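Local atomic coordinates of aspartate aminotransferase (Giardia lamblia, PDB entry 3MEB), a protein that probably catalyses the reversible transfer of an amino group from L-aspartate to 2-oxoglutarate, giving oxaloacetate and L-glutamate, as a homodimer that uses pyridoxal 5'-phosphate. Residues 103-108 and 345-350; 282-287 and 330-335; 358-363 and 428-433. All blocks are in the same frame, centred on the assembly; numbering follows the deposited sequence.

From the N terminus, the chain first lays down helix 97-108, whose last turn meets helix 340-370, so that contact 1 closes a loop of 236 residues. That loop holds the whole of the seven-stranded mixed sheet. Nested inside it, contact 2 closes a much shorter loop of 42 residues, bringing the approach to strand 287-292 against helix 327-337, the helix just before 340-370. Contact 3 then follows in series, its loop of 64 residues joining helix 340-370 to the start of the final helix 430-443. Contacts 1 and 3 therefore share one long helix, with their centres about 28 Å apart, while the centres of contacts 1 and 2 are about 13 Å apart.

Contact 1: residues 103-108 and 345-350; sequences AQFLMF and MFYDNV. With EDO (1,2-ethanediol), chain I.
The Tyr347 hydroxyl meets the edge of the Phe105 ring, near its plane, with Tyr347 OH 3.5 Å from Phe105 CE2 and equally far from CZ. The rim of the Tyr347 ring in turn receives Leu106, whose CD2 methyl is 4.5 Å from Tyr347 CE1. A third ring, that of Phe108, has Met107 CG 3.6 Å above its plane over the centre, and His290 meets it edge-to-face. In this fold type I aminotransferase, the contact joins helix 97-108, packed on the mixed sheet, to the long helix 340-370.

The two helices stand well apart, Leu106 CA and Tyr347 CA being 10.9 Å from each other, so only long side chains span the gap. Phe105 and Tyr347 reach across from opposite directions; a chi1 of 163°, with CG anti to the backbone N, swings the Phe105 ring out to its partner. The tyrosine suits this place because its oxygen, at the far end of a rigid ring, lies against the slightly positive C-H rim of Phe105, probably a mildly favourable pairing; no hydrogen bond joins the two segments. Part of the remaining width is filled by Phe279, which touches Leu106 and stacks on Phe346.

Leucine suits this buried place, where it also meets Phe275 and Gln273, while Ala103 and Met107 take the sheet-facing side of the helix. Polar groups at the end of helix 97-108 have partners too: Leu106 O accepts from Gln245 and Arg260. At the last residue an ethanediol, probably from the crystallisation liquor, bridges to Ala114 N, and its O2 donates a hydrogen bond of 2.8 Å to Phe108 O.

Contact 2: residues 282-287 and 330-335; sequences YGERIG and AYIVQV. With SO4 (sulfate ion), chain E.
Ile286 presses the end of its side chain onto the backbone of Ala330, the tight part of the contact: Ile286 CD1 comes to 3.6 Å from Ala330 N and to 3.9 Å from Ala330 CB. Alanine suits the spot because its single methyl lets the isoleucine reach the helix backbone. With CG1 anti to the backbone N (chi1 -176°), the longer branch of Ile286 extends toward the helix.

The rest is looser. Val333 CG2 is 4.4 Å from Ile286 CG1, and Ile332 CD1 stays 4.3 Å from Glu284 OE2. This side faces the dimer interface instead of open solvent: the Glu284 carboxylate forms a salt bridge with Lys88 of the second subunit, which also packs on Ile332.

Arg285 has a left-handed backbone conformation; its side chain takes no part in the packing on helix 327-337 and reaches a bound sulfate. NH1 donates to sulfate O3 in an almost straight bond (2.8 Å, 171°), and NH2 to sulfate O4 at 2.8 Å. NH1 also donates to Tyr282 O, which lies in the guanidinium plane and helps fix the rotation of the group, as does a bond from NH2 to Trp322 O of the second subunit. Arg285 binds pyridoxal phosphate, and the sulfate is also held by Ser127, Thr129, Ser274, Ser276 and Tyr90 of the second subunit, a set consistent with the phosphate-binding part of the cofactor pocket.

The contact stands where the loop enters strand 287-292: Phe99 of helix 97-108 and Gln124 of strand 120-125 touch both Ile286 and Ala330, while helix 70-81 packs on Ile332.

Contact 3: residues 358-363 and 428-433; sequences HRMRSL and SNCDYV
Cys430 SG touches both Met360 and Leu363, residues almost one turn apart on helix 340-370. All the contacts that carry this meeting are apolar. Leu363 lies against the cysteine, with Cys430 SG 3.7 Å from both CG and CD2 of Leu363 and Cys430 CB 3.8 Å from Leu363 CG. Leu363 CG stands anti to the backbone N (chi1 -177°), which carries the branched end over to the cysteine. The second contact is between two sulfurs, Met360 SD and Cys430 SG, 3.9 Å apart: a van der Waals approach between polarisable atoms, too long for a covalent link. The bends of the methionine at chi2 and chi3 bring SD, its touching atom, to the cysteine, a shape its unbranched chain allows. A cysteine serves well here because it is small enough for the helices to come near, with Leu363 CA and Cys430 CA 6.7 Å apart, yet its sulfur is large enough to reach both side chains.

Polar interactions lie round this apolar centre. Just ahead of the helix, Asn429 pins the preceding turn, OD1 accepting from Thr426 N and ND2 donating to Gly424 O. Asp431 forms a salt bridge with Arg371, just beyond the long helix.

The distal part of helix 340-370 meets the start of the C-terminal helix 430-443; in class I aminotransferases both belong to the small domain, so the contact probably lies within it, far from the cofactor. Arg361, on the far side of its helix, ties to Phe392 and Thr393 of strand 392-394, while Val433 and Tyr432 rest on strand 52-54.

Contact 1: residues 103-108 and 345-350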
# COMPACT_ATOMS: atom_id res chain seq x y z
N ALA A 103 0.47 -17.03 -7.12
CA ALA A 103 1.67 -16.24 -7.47
C ALA A 103 2.90 -17.12 -7.65
O ALA A 103 3.63 -16.98 -8.61
CB ALA A 103 1.91 -15.13 -6.45
N GLN A 104 3.12 -18.05 -6.74
CA GLN A 104 4.20 -19.02 -6.91
C GLN A 104 4.07 -19.87 -8.16
O GLN A 104 5.04 -20.07 -8.87
CB GLN A 104 4.26 -19.96 -5.73
CG GLN A 104 4.71 -19.29 -4.44
CD GLN A 104 4.63 -20.22 -3.27
OE1 GLN A 104 4.05 -21.29 -3.37
NE2 GLN A 104 5.21 -19.83 -2.14
N PHE A 105 2.87 -20.39 -8.42
CA PHE A 105 2.61 -21.14 -9.65
C PHE A 105 3.05 -20.37 -10.87
O PHE A 105 3.72 -20.93 -11.72
CB PHE A 105 1.13 -21.58 -9.72
CG PHE A 105 0.68 -21.99 -11.08
CD1 PHE A 105 0.84 -23.28 -11.51
CD2 PHE A 105 0.10 -21.08 -11.92
CE1 PHE A 105 0.42 -23.68 -12.78
CE2 PHE A 105 -0.34 -21.47 -13.20
CZ PHE A 105 -0.16 -22.76 -13.62
N LEU A 106 2.68 -19.10 -11.00
CA LEU A 106 2.94 -18.35 -12.20
C LEU A 106 4.42 -18.10 -12.38
O LEU A 106 4.94 -18.23 -13.48
CB LEU A 106 2.20 -17.00 -12.19
CG LEU A 106 0.67 -17.04 -12.43
CD1 LEU A 106 0.10 -15.68 -12.24
CD2 LEU A 106 0.38 -17.55 -13.83
N MET A 107 5.12 -17.80 -11.29
CA MET A 107 6.51 -17.41 -11.37
C MET A 107 7.42 -18.62 -11.51
O MET A 107 8.30 -18.64 -12.37
CB MET A 107 6.94 -16.65 -10.13
CG MET A 107 8.39 -16.25 -10.13
SD MET A 107 8.77 -15.17 -11.50
CE MET A 107 7.60 -13.86 -11.46
N PHE A 108 7.20 -19.62 -10.64
CA PHE A 108 8.11 -20.77 -10.53
C PHE A 108 7.64 -22.06 -11.19
O PHE A 108 8.42 -23.04 -11.34
CB PHE A 108 8.40 -21.00 -9.05
CG PHE A 108 8.93 -19.79 -8.35
CD1 PHE A 108 10.20 -19.34 -8.57
CD2 PHE A 108 8.13 -19.10 -7.44
CE1 PHE A 108 10.71 -18.22 -7.92
CE2 PHE A 108 8.63 -17.94 -6.78
CZ PHE A 108 9.94 -17.52 -7.04
N MET A 345 -8.18 -18.94 -20.37
CA MET A 345 -8.66 -17.67 -20.91
C MET A 345 -7.63 -16.57 -20.65
O MET A 345 -7.28 -15.82 -21.55
CB MET A 345 -10.01 -17.30 -20.30
CG MET A 345 -10.65 -16.03 -20.91
SD MET A 345 -12.22 -15.60 -20.14
CE MET A 345 -13.23 -17.02 -20.64
N PHE A 346 -7.14 -16.50 -19.42
CA PHE A 346 -6.07 -15.55 -19.08
C PHE A 346 -4.88 -15.66 -20.02
O PHE A 346 -4.41 -14.66 -20.56
CB PHE A 346 -5.61 -15.78 -17.67
CG PHE A 346 -4.37 -15.00 -17.32
CD1 PHE A 346 -4.39 -13.61 -17.30
CD2 PHE A 346 -3.21 -15.65 -17.03
CE1 PHE A 346 -3.23 -12.89 -16.99
CE2 PHE A 346 -2.07 -14.95 -16.72
CZ PHE A 346 -2.09 -13.56 -16.70
N TYR A 347 -4.38 -16.87 -20.21
CA TYR A 347 -3.21 -17.06 -21.09
C TYR A 347 -3.47 -16.60 -22.52
O TYR A 347 -2.58 -16.01 -23.14
CB TYR A 347 -2.78 -18.52 -21.14
CG TYR A 347 -2.15 -19.13 -19.91
CD1 TYR A 347 -1.41 -18.38 -18.98
CD2 TYR A 347 -2.23 -20.52 -19.70
CE1 TYR A 347 -0.81 -19.00 -17.87
CE2 TYR A 347 -1.63 -21.13 -18.59
CZ TYR A 347 -0.92 -20.37 -17.70
OH TYR A 347 -0.34 -21.01 -16.63
N ASP A 348 -4.65 -16.93 -23.06
CA ASP A 348 -5.10 -16.47 -24.38
C ASP A 348 -5.18 -14.93 -24.44
O ASP A 348 -4.79 -14.30 -25.43
CB ASP A 348 -6.52 -17.01 -24.72
CG ASP A 348 -6.59 -18.54 -24.88
OD1 ASP A 348 -5.55 -19.20 -24.96
OD2 ASP A 348 -7.70 -19.10 -24.97
N ASN A 349 -5.67 -14.33 -23.35
CA ASN A 349 -5.85 -12.88 -23.28
C ASN A 349 -4.50 -12.14 -23.34
O ASN A 349 -4.35 -11.16 -24.08
CB ASN A 349 -6.53 -12.48 -21.96
CG ASN A 349 -8.02 -12.86 -21.87
OD1 ASN A 349 -8.57 -12.85 -20.76
ND2 ASN A 349 -8.66 -13.19 -23.00
N VAL A 350 -3.53 -12.61 -22.58
CA VAL A 350 -2.16 -12.06 -22.59
C VAL A 350 -1.52 -12.22 -24.01
O VAL A 350 -0.91 -11.27 -24.51
CB VAL A 350 -1.32 -12.70 -21.49
CG1 VAL A 350 0.14 -12.17 -21.46
CG2 VAL A 350 -1.98 -12.45 -20.10
C1 EDO I . 12.58 -23.81 -8.92
O1 EDO I . 12.10 -25.11 -8.67
C2 EDO I . 11.49 -22.88 -9.38
O2 EDO I . 11.16 -23.06 -10.77

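Contact 2: residues 282-287 and 330-335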
# COMPACT_ATOMS: atom_id res chain seq x y z
N TYR A 282 -3.44 -2.74 -12.97
CA TYR A 282 -2.70 -1.50 -12.63
C TYR A 282 -3.10 -0.84 -11.31
O TYR A 282 -2.31 -0.77 -10.36
CB TYR A 282 -2.87 -0.47 -13.77
CG TYR A 282 -2.52 -1.03 -15.14
CD1 TYR A 282 -1.20 -1.00 -15.59
CD2 TYR A 282 -3.49 -1.60 -15.96
CE1 TYR A 282 -0.86 -1.51 -16.80
CE2 TYR A 282 -3.15 -2.12 -17.18
CZ TYR A 282 -1.82 -2.07 -17.59
OH TYR A 282 -1.44 -2.59 -18.79
N GLY A 283 -4.33 -0.33 -11.27
CA GLY A 283 -4.84 0.37 -10.09
C GLY A 283 -5.22 -0.42 -8.83
O GLY A 283 -5.30 0.18 -7.77
N GLU A 284 -5.45 -1.74 -8.94
CA GLU A 284 -5.73 -2.58 -7.77
C GLU A 284 -4.51 -2.72 -6.84
O GLU A 284 -4.68 -3.05 -5.66
CB GLU A 284 -6.19 -3.99 -8.15
CG GLU A 284 -7.38 -4.02 -9.10
CD GLU A 284 -8.69 -3.61 -8.49
OE1 GLU A 284 -8.74 -3.32 -7.29
OE2 GLU A 284 -9.70 -3.63 -9.21
N ARG A 285 -3.32 -2.50 -7.37
CA ARG A 285 -2.06 -2.59 -6.61
C ARG A 285 -1.77 -3.99 -6.03
O ARG A 285 -1.68 -4.19 -4.79
CB ARG A 285 -2.02 -1.53 -5.49
CG ARG A 285 -2.48 -0.13 -5.88
CD ARG A 285 -1.78 0.45 -7.13
NE ARG A 285 -0.34 0.53 -6.97
CZ ARG A 285 0.54 0.06 -7.84
NH1 ARG A 285 0.13 -0.53 -8.95
NH2 ARG A 285 1.85 0.19 -7.62
N ILE A 286 -1.61 -4.94 -6.92
CA ILE A 286 -1.52 -6.34 -6.55
C ILE A 286 -0.26 -6.95 -7.12
O ILE A 286 0.02 -6.87 -8.34
CB ILE A 286 -2.80 -7.18 -6.91
CG1 ILE A 286 -2.66 -8.62 -6.39
CG2 ILE A 286 -3.12 -7.20 -8.46
CD1 ILE A 286 -2.49 -8.75 -4.85
N GLY A 287 0.54 -7.51 -6.21
CA GLY A 287 1.77 -8.19 -6.56
C GLY A 287 2.22 -9.07 -5.41
O GLY A 287 1.50 -9.22 -4.42
N ALA A 330 -5.97 -9.40 -5.22
CA ALA A 330 -5.62 -10.78 -4.77
C ALA A 330 -6.74 -11.77 -5.09
O ALA A 330 -6.48 -12.90 -5.55
CB ALA A 330 -5.36 -10.81 -3.26
N TYR A 331 -7.96 -11.37 -4.81
CA TYR A 331 -9.16 -12.14 -5.19
C TYR A 331 -9.22 -12.40 -6.70
O TYR A 331 -9.40 -13.56 -7.16
CB TYR A 331 -10.41 -11.38 -4.72
CG TYR A 331 -10.79 -11.44 -3.23
CD1 TYR A 331 -10.45 -12.51 -2.42
CD2 TYR A 331 -11.60 -10.43 -2.68
CE1 TYR A 331 -10.86 -12.56 -1.06
CE2 TYR A 331 -12.01 -10.47 -1.37
CZ TYR A 331 -11.65 -11.52 -0.55
OH TYR A 331 -12.10 -11.52 0.76
N ILE A 332 -8.99 -11.37 -7.50
CA ILE A 332 -9.05 -11.57 -8.96
C ILE A 332 -8.02 -12.61 -9.41
O ILE A 332 -8.36 -13.56 -10.12
CB ILE A 332 -8.92 -10.24 -9.74
CG1 ILE A 332 -10.14 -9.33 -9.37
CG2 ILE A 332 -8.82 -10.45 -11.28
CD1 ILE A 332 -9.98 -7.89 -9.88
N VAL A 333 -6.76 -12.43 -9.00
CA VAL A 333 -5.69 -13.32 -9.42
C VAL A 333 -5.92 -14.77 -9.00
O VAL A 333 -5.75 -15.70 -9.81
CB VAL A 333 -4.33 -12.81 -8.90
CG1 VAL A 333 -3.21 -13.82 -9.18
CG2 VAL A 333 -4.03 -11.46 -9.49
N GLN A 334 -6.31 -14.98 -7.74
CA GLN A 334 -6.49 -16.32 -7.24
C GLN A 334 -7.69 -17.01 -7.91
O GLN A 334 -7.63 -18.20 -8.21
CB GLN A 334 -6.60 -16.30 -5.70
CG GLN A 334 -7.94 -15.96 -5.11
CD GLN A 334 -7.84 -15.87 -3.60
OE1 GLN A 334 -6.80 -15.45 -3.07
NE2 GLN A 334 -8.89 -16.30 -2.89
N VAL A 335 -8.75 -16.25 -8.14
CA VAL A 335 -9.95 -16.82 -8.80
C VAL A 335 -9.62 -17.29 -10.25
O VAL A 335 -10.10 -18.35 -10.71
CB VAL A 335 -11.12 -15.82 -8.76
CG1 VAL A 335 -12.25 -16.22 -9.81
CG2 VAL A 335 -11.69 -15.71 -7.31
S SO4 E . 3.62 -1.45 -10.37
O1 SO4 E . 4.12 -2.80 -10.50
O2 SO4 E . 4.29 -0.67 -11.38
O3 SO4 E . 2.19 -1.40 -10.65
O4 SO4 E . 3.97 -0.90 -9.07

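Contact 3: residues 358-363 and 428-433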
# COMPACT_ATOMS: atom_id res chain seq x y z
N HIS A 358 2.80 -6.47 -31.31
CA HIS A 358 3.59 -6.80 -32.48
C HIS A 358 3.02 -6.19 -33.76
O HIS A 358 3.75 -5.60 -34.53
CB HIS A 358 3.81 -8.32 -32.58
CG HIS A 358 4.88 -8.81 -31.66
ND1 HIS A 358 6.20 -8.44 -31.82
CD2 HIS A 358 4.83 -9.59 -30.56
CE1 HIS A 358 6.92 -8.99 -30.85
NE2 HIS A 358 6.11 -9.69 -30.08
N ARG A 359 1.73 -6.31 -33.99
CA ARG A 359 1.13 -5.70 -35.18
C ARG A 359 1.34 -4.17 -35.26
O ARG A 359 1.56 -3.64 -36.34
CB ARG A 359 -0.38 -6.01 -35.24
CG ARG A 359 -0.65 -7.46 -35.58
CD ARG A 359 -2.11 -7.71 -36.00
NE ARG A 359 -3.05 -7.35 -34.92
CZ ARG A 359 -3.42 -8.16 -33.92
NH1 ARG A 359 -2.94 -9.40 -33.84
NH2 ARG A 359 -4.28 -7.74 -33.01
N MET A 360 1.33 -3.50 -34.11
CA MET A 360 1.62 -2.07 -34.04
C MET A 360 3.11 -1.77 -34.27
O MET A 360 3.44 -0.79 -34.89
CB MET A 360 1.18 -1.48 -32.70
CG MET A 360 -0.35 -1.42 -32.49
SD MET A 360 -1.30 -0.56 -33.75
CE MET A 360 -1.57 -1.89 -34.95
N ARG A 361 4.00 -2.62 -33.80
CA ARG A 361 5.41 -2.49 -34.16
C ARG A 361 5.61 -2.54 -35.68
O ARG A 361 6.25 -1.66 -36.26
CB ARG A 361 6.21 -3.61 -33.51
CG ARG A 361 6.38 -3.45 -32.00
CD ARG A 361 7.21 -4.61 -31.41
NE ARG A 361 7.32 -4.45 -29.96
CZ ARG A 361 7.98 -3.47 -29.36
NH1 ARG A 361 8.60 -2.52 -30.05
NH2 ARG A 361 8.00 -3.42 -28.04
N SER A 362 4.99 -3.52 -36.33
CA SER A 362 5.08 -3.65 -37.79
C SER A 362 4.45 -2.48 -38.50
O SER A 362 5.03 -1.98 -39.48
CB SER A 362 4.40 -4.95 -38.27
OG SER A 362 5.02 -6.04 -37.60
N LEU A 363 3.27 -2.04 -38.03
CA LEU A 363 2.58 -0.96 -38.72
C LEU A 363 3.35 0.35 -38.58
O LEU A 363 3.51 1.06 -39.57
CB LEU A 363 1.13 -0.82 -38.28
CG LEU A 363 0.26 0.24 -38.97
CD1 LEU A 363 0.20 0.04 -40.47
CD2 LEU A 363 -1.16 0.20 -38.37
N SER A 428 -5.62 3.31 -36.52
CA SER A 428 -6.06 4.65 -36.91
C SER A 428 -5.00 5.72 -36.73
O SER A 428 -4.99 6.70 -37.50
CB SER A 428 -7.25 5.05 -36.09
OG SER A 428 -8.33 4.21 -36.44
N ASN A 429 -4.13 5.55 -35.73
CA ASN A 429 -3.16 6.58 -35.38
C ASN A 429 -1.69 6.33 -35.73
O ASN A 429 -0.90 7.25 -35.52
CB ASN A 429 -3.28 6.99 -33.89
CG ASN A 429 -2.65 6.00 -32.91
OD1 ASN A 429 -1.77 5.20 -33.25
ND2 ASN A 429 -3.13 6.04 -31.67
N CYS A 430 -1.29 5.15 -36.21
CA CYS A 430 0.13 4.90 -36.50
C CYS A 430 0.68 5.85 -37.55
O CYS A 430 1.79 6.39 -37.41
CB CYS A 430 0.39 3.47 -37.01
SG CYS A 430 0.68 2.16 -35.79
N ASP A 431 -0.07 6.04 -38.62
CA ASP A 431 0.45 6.87 -39.70
C ASP A 431 0.58 8.30 -39.25
O ASP A 431 1.47 9.01 -39.69
CB ASP A 431 -0.40 6.77 -40.95
CG ASP A 431 0.37 7.17 -42.17
OD1 ASP A 431 1.40 6.52 -42.45
OD2 ASP A 431 -0.02 8.16 -42.81
N TYR A 432 -0.31 8.73 -38.37
CA TYR A 432 -0.20 10.04 -37.77
C TYR A 432 1.10 10.15 -36.96
O TYR A 432 1.85 11.12 -37.11
CB TYR A 432 -1.41 10.29 -36.88
CG TYR A 432 -1.40 11.61 -36.18
CD1 TYR A 432 -1.80 12.78 -36.82
CD2 TYR A 432 -1.00 11.69 -34.83
CE1 TYR A 432 -1.79 14.00 -36.16
CE2 TYR A 432 -1.01 12.92 -34.15
CZ TYR A 432 -1.40 14.06 -34.82
OH TYR A 432 -1.40 15.25 -34.15
N VAL A 433 1.37 9.14 -36.14
CA VAL A 433 2.59 9.13 -35.31
C VAL A 433 3.83 9.13 -36.20
O VAL A 433 4.76 9.84 -35.95
CB VAL A 433 2.61 7.93 -34.33
CG1 VAL A 433 3.95 7.84 -33.57
CG2 VAL A 433 1.48 8.03 -33.38